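Local coordinates for protein NH(3)-dependent NAD(+) synthetase (Francisella tularensis subsp. holarctica LVS, PDB 3FIU) that belongs to the NAD synthase family of the HUP clan and holds adenosine monophosphate, pyrophosphate and magnesium in a pocket beside a parallel beta-sheet, at residues P28-I34 / N136-T142. Residue numbers count along the deposited sequence, not the author numbering.
Sequences PAEGFVI and NRIVIGT. With AMP (adenosine monophosphate), chain G.
Strands 31-34 and 137-139 run side by side in parallel, their short axes 4.3 Å apart at closest and inclined by 40°, with Phe32 paired to Ile138 and Val33 to Val139 (CA-CA 4.9 and 5.1 Å). Asn136, just after a helix and with positive phi (48/54), turns the chain into the sheet, and its O accepts a hydrogen bond from Glu30 N (2.8 Å). Arg137 follows in extended conformation. Its side chain (chi1 and chi2 both m) reaches across strand 31-34, over Gly31, which has no side chain in its path, so that Arg137 NH1 donates to Phe32 O (2.9 Å), while a water lies 2.8 Å from Arg137 NE and 3.0 Å from Glu30 OE1, accepting from the first and donating to the second. Ile138 bonds to the residues flanking Phe32, its N to Gly31 O (2.8 Å) and its O to Val33 N (3.0 Å), the alternation expected of parallel strands; its CG1 packs 3.8 Å from Phe32 CD2. Val139 occupies the other face, CG2 lying 3.9 Å from Val33 CG1. Ile140 N continues the ladder to Val33 O (3.0 Å), and Ile140 CD1 reaches Phe32 CD2 (3.5 Å). Beyond Gly141, Thr142 CG2 meets Ile34 CD1 (3.8 Å), and its OG1 lies 2.5 Å from AMP O3', placing the nucleotide beyond the C-terminal ends of the strands, as in other alpha/beta folds of the HUP clan. Helices 9-25 and 40-51 cover the face bearing Phe32 and helix 113-135 covers that of Val33 and Val139; strand 137-139 forms one edge of the four-stranded sheet, whereas strand 31-35 also pairs with strand 56-60.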
loop_
_atom_site.group_PDB
_atom_site.type_symbol
_atom_site.label_atom_id
_atom_site.label_comp_id
_atom_site.label_asym_id
_atom_site.label_seq_id
_atom_site.Cartn_x
_atom_site.Cartn_y
_atom_site.Cartn_z
ATOM N N PRO A 28 -10.695 13.889 8.977
ATOM C CA PRO A 28 -11.427 14.843 8.140
ATOM C C PRO A 28 -10.858 14.985 6.739
ATOM O O PRO A 28 -9.637 14.918 6.556
ATOM C CB PRO A 28 -11.217 16.162 8.878
ATOM C CG PRO A 28 -9.841 16.031 9.428
ATOM C CD PRO A 28 -9.709 14.580 9.838
ATOM N N ALA A 29 -11.743 15.209 5.763
ATOM C CA ALA A 29 -11.340 15.464 4.372
ATOM C C ALA A 29 -12.410 16.313 3.691
ATOM O O ALA A 29 -13.526 16.405 4.192
ATOM C CB ALA A 29 -11.152 14.132 3.594
ATOM N N GLU A 30 -12.086 16.897 2.541
ATOM C CA GLU A 30 -13.051 17.734 1.830
ATOM C C GLU A 30 -13.927 16.916 0.841
ATOM O O GLU A 30 -15.038 17.333 0.476
ATOM C CB GLU A 30 -12.321 18.895 1.138
ATOM C CG GLU A 30 -11.730 19.918 2.130
ATOM C CD GLU A 30 -10.697 20.856 1.501
ATOM O OE1 GLU A 30 -10.811 21.197 0.293
ATOM O OE2 GLU A 30 -9.763 21.259 2.232
ATOM N N GLY A 31 -13.454 15.731 0.442
ATOM C CA GLY A 31 -14.129 14.956 -0.604
ATOM C C GLY A 31 -13.342 13.718 -1.003
ATOM O O GLY A 31 -12.542 13.173 -0.201
ATOM N N PHE A 32 -13.520 13.321 -2.258
ATOM C CA PHE A 32 -13.121 12.016 -2.730
ATOM C C PHE A 32 -12.319 12.077 -4.003
ATOM O O PHE A 32 -12.431 13.013 -4.808
ATOM C CB PHE A 32 -14.379 11.172 -3.026
ATOM C CG PHE A 32 -15.324 11.052 -1.853
ATOM C CD1 PHE A 32 -16.489 11.827 -1.797
ATOM C CD2 PHE A 32 -15.044 10.164 -0.806
ATOM C CE1 PHE A 32 -17.354 11.721 -0.687
ATOM C CE2 PHE A 32 -15.909 10.028 0.289
ATOM C CZ PHE A 32 -17.064 10.837 0.354
ATOM N N VAL A 33 -11.543 11.024 -4.202
ATOM C CA VAL A 33 -10.952 10.764 -5.500
ATOM C C VAL A 33 -11.089 9.261 -5.759
ATOM O O VAL A 33 -11.067 8.433 -4.805
ATOM C CB VAL A 33 -9.483 11.295 -5.593
ATOM C CG1 VAL A 33 -8.555 10.569 -4.617
ATOM C CG2 VAL A 33 -8.917 11.215 -7.063
ATOM N N ILE A 34 -11.232 8.914 -7.036
ATOM C CA ILE A 34 -11.491 7.532 -7.417
ATOM C C ILE A 34 -10.888 7.269 -8.791
ATOM O O ILE A 34 -10.921 8.149 -9.643
ATOM C CB ILE A 34 -12.996 7.222 -7.395
ATOM C CG1 ILE A 34 -13.221 5.724 -7.644
ATOM C CG2 ILE A 34 -13.742 8.030 -8.465
ATOM C CD1 ILE A 34 -14.550 5.239 -7.160
ATOM N N ASN A 136 -6.749 17.502 -0.378
ATOM C CA ASN A 136 -7.410 17.002 0.859
ATOM C C ASN A 136 -8.618 16.095 0.593
ATOM O O ASN A 136 -9.719 16.345 1.086
ATOM C CB ASN A 136 -7.802 18.152 1.822
ATOM C CG ASN A 136 -8.227 17.655 3.213
ATOM O OD1 ASN A 136 -9.134 18.222 3.832
ATOM N ND2 ASN A 136 -7.583 16.598 3.699
ATOM N N ARG A 137 -8.412 15.051 -0.202
ATOM C CA ARG A 137 -9.468 14.080 -0.477
ATOM C C ARG A 137 -9.158 12.762 0.181
ATOM O O ARG A 137 -8.014 12.520 0.554
ATOM C CB ARG A 137 -9.592 13.817 -1.992
ATOM C CG ARG A 137 -9.828 15.089 -2.843
ATOM C CD ARG A 137 -11.165 15.791 -2.543
ATOM N NE ARG A 137 -11.291 17.001 -3.364
ATOM C CZ ARG A 137 -11.721 17.016 -4.625
ATOM N NH1 ARG A 137 -12.127 15.883 -5.218
ATOM N NH2 ARG A 137 -11.775 18.168 -5.295
ATOM N N ILE A 138 -10.156 11.895 0.299
ATOM C CA ILE A 138 -9.860 10.493 0.608
ATOM C C ILE A 138 -10.041 9.594 -0.614
ATOM O O ILE A 138 -10.849 9.902 -1.480
ATOM C CB ILE A 138 -10.614 9.955 1.831
ATOM C CG1 ILE A 138 -12.145 10.114 1.688
ATOM C CG2 ILE A 138 -10.095 10.648 3.057
ATOM C CD1 ILE A 138 -12.927 9.371 2.827
ATOM N N VAL A 139 -9.276 8.500 -0.672
ATOM C CA VAL A 139 -9.261 7.617 -1.835
ATOM C C VAL A 139 -10.285 6.519 -1.632
ATOM O O VAL A 139 -10.197 5.716 -0.681
ATOM C CB VAL A 139 -7.849 6.964 -2.043
ATOM C CG1 VAL A 139 -7.894 5.966 -3.214
ATOM C CG2 VAL A 139 -6.812 8.026 -2.269
ATOM N N ILE A 140 -11.259 6.470 -2.529
ATOM C CA ILE A 140 -12.265 5.413 -2.496
ATOM C C ILE A 140 -11.752 4.163 -3.190
ATOM O O ILE A 140 -11.442 4.201 -4.401
ATOM C CB ILE A 140 -13.539 5.845 -3.211
ATOM C CG1 ILE A 140 -14.168 7.038 -2.494
ATOM C CG2 ILE A 140 -14.505 4.606 -3.290
ATOM C CD1 ILE A 140 -15.410 7.594 -3.157
ATOM N N GLY A 141 -11.662 3.056 -2.449
ATOM C CA GLY A 141 -11.331 1.761 -3.040
ATOM C C GLY A 141 -12.610 1.059 -3.490
ATOM O O GLY A 141 -13.659 1.224 -2.882
ATOM N N THR A 142 -12.517 0.291 -4.575
ATOM C CA THR A 142 -13.731 -0.211 -5.246
ATOM C C THR A 142 -13.984 -1.706 -5.031
ATOM O O THR A 142 -14.925 -2.257 -5.609
ATOM C CB THR A 142 -13.671 0.038 -6.757
ATOM O OG1 THR A 142 -12.607 -0.731 -7.302
ATOM C CG2 THR A 142 -13.470 1.546 -7.081
HETATM P P AMP G . -10.355 -4.366 -11.456
HETATM O O1P AMP G . -11.254 -4.855 -10.336
HETATM O O2P AMP G . -8.939 -4.959 -11.363
HETATM O O3P AMP G . -10.887 -4.354 -12.846
HETATM O "O5'" AMP G . -10.021 -2.811 -11.109
HETATM C "C5'" AMP G . -9.758 -2.440 -9.740
HETATM C "C4'" AMP G . -9.793 -0.925 -9.645
HETATM O "O4'" AMP G . -8.595 -0.340 -10.171
HETATM C "C3'" AMP G . -10.896 -0.289 -10.482
HETATM O "O3'" AMP G . -12.121 -0.378 -9.768
HETATM C "C2'" AMP G . -10.395 1.146 -10.613
HETATM O "O2'" AMP G . -10.745 1.933 -9.453
HETATM C "C1'" AMP G . -8.877 0.961 -10.696
HETATM N N9 AMP G . -8.478 0.948 -12.122
HETATM C C8 AMP G . -8.227 -0.140 -12.899
HETATM N N7 AMP G . -7.899 0.227 -14.167
HETATM C C5 AMP G . -7.975 1.579 -14.206
HETATM C C6 AMP G . -7.733 2.609 -15.233
HETATM N N6 AMP G . -7.405 2.256 -16.498
HETATM N N1 AMP G . -7.891 3.885 -14.835
HETATM C C2 AMP G . -8.246 4.262 -13.590
HETATM N N3 AMP G . -8.468 3.376 -12.579
HETATM C C4 AMP G . -8.336 2.049 -12.858
HETATM O O HOH W 1 -10.804 19.480 -2.175
#